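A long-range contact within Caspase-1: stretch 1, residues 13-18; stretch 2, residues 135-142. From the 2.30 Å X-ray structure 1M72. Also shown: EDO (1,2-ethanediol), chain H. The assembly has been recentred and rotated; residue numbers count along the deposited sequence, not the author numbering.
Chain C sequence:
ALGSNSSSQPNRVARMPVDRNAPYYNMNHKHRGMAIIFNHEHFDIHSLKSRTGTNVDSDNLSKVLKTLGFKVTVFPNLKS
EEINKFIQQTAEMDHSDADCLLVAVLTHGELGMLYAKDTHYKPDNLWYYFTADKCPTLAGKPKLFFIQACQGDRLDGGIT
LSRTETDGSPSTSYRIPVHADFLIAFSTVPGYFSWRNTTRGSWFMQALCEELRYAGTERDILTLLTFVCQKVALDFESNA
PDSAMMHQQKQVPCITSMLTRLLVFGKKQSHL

Stretch 1 13-18: VARMPV
Stretch 2, residues 135-142: CPTLAGKP

Residues 13-18 of Caspase-1 pack against residues 135-142 through small apolar groups, a proline ring and bridging waters. No direct hydrogen bond crosses between them. The contact buries 241 Å², both sides summed. Ala14, Ala139, Gly140 and Lys141 are buried, while Pro17 and Pro136 stay partly exposed.

Stretch 1 is extended. Ala14 (phi/psi -139/160) and Arg15 (-73/139) form a short strand, Met16 continues at -79/115, and Pro17 bends the chain at -86/-13 before Val18 (-165/152, chi1 p). Stretch 2 is compact. Pro136 (-54/-37, C-gamma exo), Thr137 (-69/-3, chi1 p) and Leu138 (-116/9; m, t) make a 3-10 segment. A type II turn runs from Leu138 to Lys141, with Ala139 at -65/128, Gly140 at 87/0 and Lys141 at -110/150. The fold is held by Leu138 N to Cys135 O (3.1 Å), Ala139 N to Pro136 O (2.8 Å) and Lys141 N to Leu138 O (2.9 Å). The two chains run in the same general direction: Ala14 CA lies 5.4 Å from Pro136 CA, and Pro17 CA lies 6.2 Å from Gly140 CA.

The apolar contacts centre on Ala14. Ala14 CB points toward stretch 2, 3.8 Å from Ala139 CB and 4.1 Å from Pro136 CB. Methyl groups suit this close approach.

Pro17 packs by van der Waals contact on backbone oxygens of the turn. It has the largest covered area, 62 Å². Its CA-to-CB bond points toward stretch 2, and its compact C-gamma endo ring lies against the turn. Pro17 CG sits 3.4 Å from Ala139 O and 3.8 Å from Gly140 O. Gly140 fits for two reasons: an ideal CB on Gly140 would be 2.8 Å from Pro17 CG, a clash, and its backbone angles by themselves call for glycine.

Lys141 has its CA-to-CB bond sideways. Its chain is m, t, t, t, so it is extended beyond chi1. Lys141 CE lies 3.8 Å from Pro17 CB, while Lys141 NZ donates to Thr137 O at 3.0 Å. The residue thus combines an apolar contact with a polar tie inside its own stretch.

Two waters bridge the backbones. Arg15 O and Ala139 O are 4.1 Å apart; both are acceptors, so they cannot bond each other, and water 1 donates to Arg15 O and to Ala139 O, each at 2.8 Å. Water 2 accepts from Arg15 N at 2.9 Å and donates a weak bond to Pro136 O at 3.2 Å.

The CA-to-CB bond of Met16 (t, t, m) points away. That of Arg15 (t, t, m, chi4 -178°) points sideways, and Arg15 is exposed. A 1,2-ethanediol (EDO), probably from the crystallisation liquor, sits beside the Pro17 end. EDO O1 donates to Gly140 O at 2.8 Å, and EDO C1 is 3.7 Å from Pro17 CB.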

# COMPACT_ATOMS: atom_id res chain seq x y z
N VAL C 13 -4.74 4.37 28.27
CA VAL C 13 -4.17 5.47 27.40
C VAL C 13 -5.23 6.04 26.42
O VAL C 13 -5.39 7.26 26.31
CB VAL C 13 -2.90 4.96 26.62
N ALA C 14 -5.97 5.17 25.73
CA ALA C 14 -7.03 5.64 24.83
C ALA C 14 -8.29 4.78 24.94
O ALA C 14 -8.24 3.63 25.40
CB ALA C 14 -6.53 5.65 23.37
N ARG C 15 -9.41 5.32 24.51
CA ARG C 15 -10.66 4.56 24.54
C ARG C 15 -10.71 3.47 23.48
O ARG C 15 -10.32 3.68 22.34
CB ARG C 15 -11.87 5.47 24.33
CG ARG C 15 -13.21 4.72 24.42
CD ARG C 15 -14.39 5.66 24.23
NE ARG C 15 -14.24 6.90 25.00
CZ ARG C 15 -15.14 7.87 25.05
NH1 ARG C 15 -16.30 7.77 24.38
NH2 ARG C 15 -14.88 8.97 25.76
N MET C 16 -11.21 2.30 23.86
CA MET C 16 -11.35 1.18 22.95
C MET C 16 -12.61 1.44 22.09
O MET C 16 -13.72 1.49 22.59
CB MET C 16 -11.48 -0.09 23.80
CG MET C 16 -11.66 -1.36 23.00
SD MET C 16 -11.94 -2.83 24.04
CE MET C 16 -10.69 -2.53 25.30
N PRO C 17 -12.44 1.62 20.76
CA PRO C 17 -13.59 1.87 19.86
C PRO C 17 -14.27 0.62 19.34
O PRO C 17 -15.35 0.70 18.78
CB PRO C 17 -12.96 2.66 18.72
CG PRO C 17 -11.66 1.98 18.57
CD PRO C 17 -11.17 1.83 20.05
N VAL C 18 -13.64 -0.53 19.51
CA VAL C 18 -14.18 -1.77 19.00
C VAL C 18 -13.42 -2.90 19.70
O VAL C 18 -12.27 -2.71 20.12
CB VAL C 18 -13.98 -1.76 17.46
CG1 VAL C 18 -12.50 -1.86 17.11
CG2 VAL C 18 -14.81 -2.83 16.83
N CYS C 135 -3.01 11.64 18.46
CA CYS C 135 -4.45 11.79 18.35
C CYS C 135 -5.19 10.52 18.88
O CYS C 135 -5.76 9.72 18.10
CB CYS C 135 -4.81 12.09 16.89
SG CYS C 135 -6.52 12.56 16.60
N PRO C 136 -5.20 10.35 20.22
CA PRO C 136 -5.83 9.23 20.94
C PRO C 136 -7.30 9.03 20.59
O PRO C 136 -7.74 7.90 20.50
CB PRO C 136 -5.65 9.59 22.42
CG PRO C 136 -4.58 10.60 22.44
CD PRO C 136 -4.74 11.38 21.16
N THR C 137 -8.08 10.08 20.37
CA THR C 137 -9.50 9.86 20.06
C THR C 137 -9.82 9.23 18.69
O THR C 137 -10.99 9.01 18.37
CB THR C 137 -10.32 11.14 20.26
OG1 THR C 137 -9.97 12.12 19.29
CG2 THR C 137 -10.05 11.72 21.69
N LEU C 138 -8.79 8.98 17.86
CA LEU C 138 -9.02 8.29 16.59
C LEU C 138 -8.24 6.99 16.74
O LEU C 138 -8.09 6.22 15.79
CB LEU C 138 -8.50 9.09 15.38
CG LEU C 138 -9.27 10.28 14.77
CD1 LEU C 138 -8.38 10.94 13.74
CD2 LEU C 138 -10.61 9.86 14.13
N ALA C 139 -7.75 6.71 17.95
CA ALA C 139 -7.01 5.48 18.15
C ALA C 139 -7.92 4.27 17.94
O ALA C 139 -9.00 4.16 18.53
CB ALA C 139 -6.37 5.43 19.55
N GLY C 140 -7.46 3.37 17.08
CA GLY C 140 -8.20 2.15 16.77
C GLY C 140 -9.19 2.38 15.65
O GLY C 140 -9.93 1.46 15.26
N LYS C 141 -9.23 3.62 15.16
CA LYS C 141 -10.14 3.99 14.08
C LYS C 141 -9.41 4.26 12.74
O LYS C 141 -8.26 4.69 12.72
CB LYS C 141 -10.92 5.22 14.49
CG LYS C 141 -11.71 5.00 15.76
CD LYS C 141 -12.44 6.29 16.07
CE LYS C 141 -13.13 6.26 17.41
NZ LYS C 141 -13.60 7.65 17.67
N PRO C 142 -10.08 4.01 11.61
CA PRO C 142 -9.44 4.25 10.32
C PRO C 142 -9.18 5.73 9.98
O PRO C 142 -10.05 6.58 10.12
CB PRO C 142 -10.39 3.56 9.33
CG PRO C 142 -11.70 3.72 9.95
CD PRO C 142 -11.44 3.47 11.44
C1 EDO H . -13.49 1.51 15.29
O1 EDO H . -12.51 0.50 15.17
C2 EDO H . -13.74 2.16 13.96
O2 EDO H . -14.17 3.48 14.21
O HOH W 1 -10.48 5.69 20.37
O HOH W 2 -9.72 7.75 23.04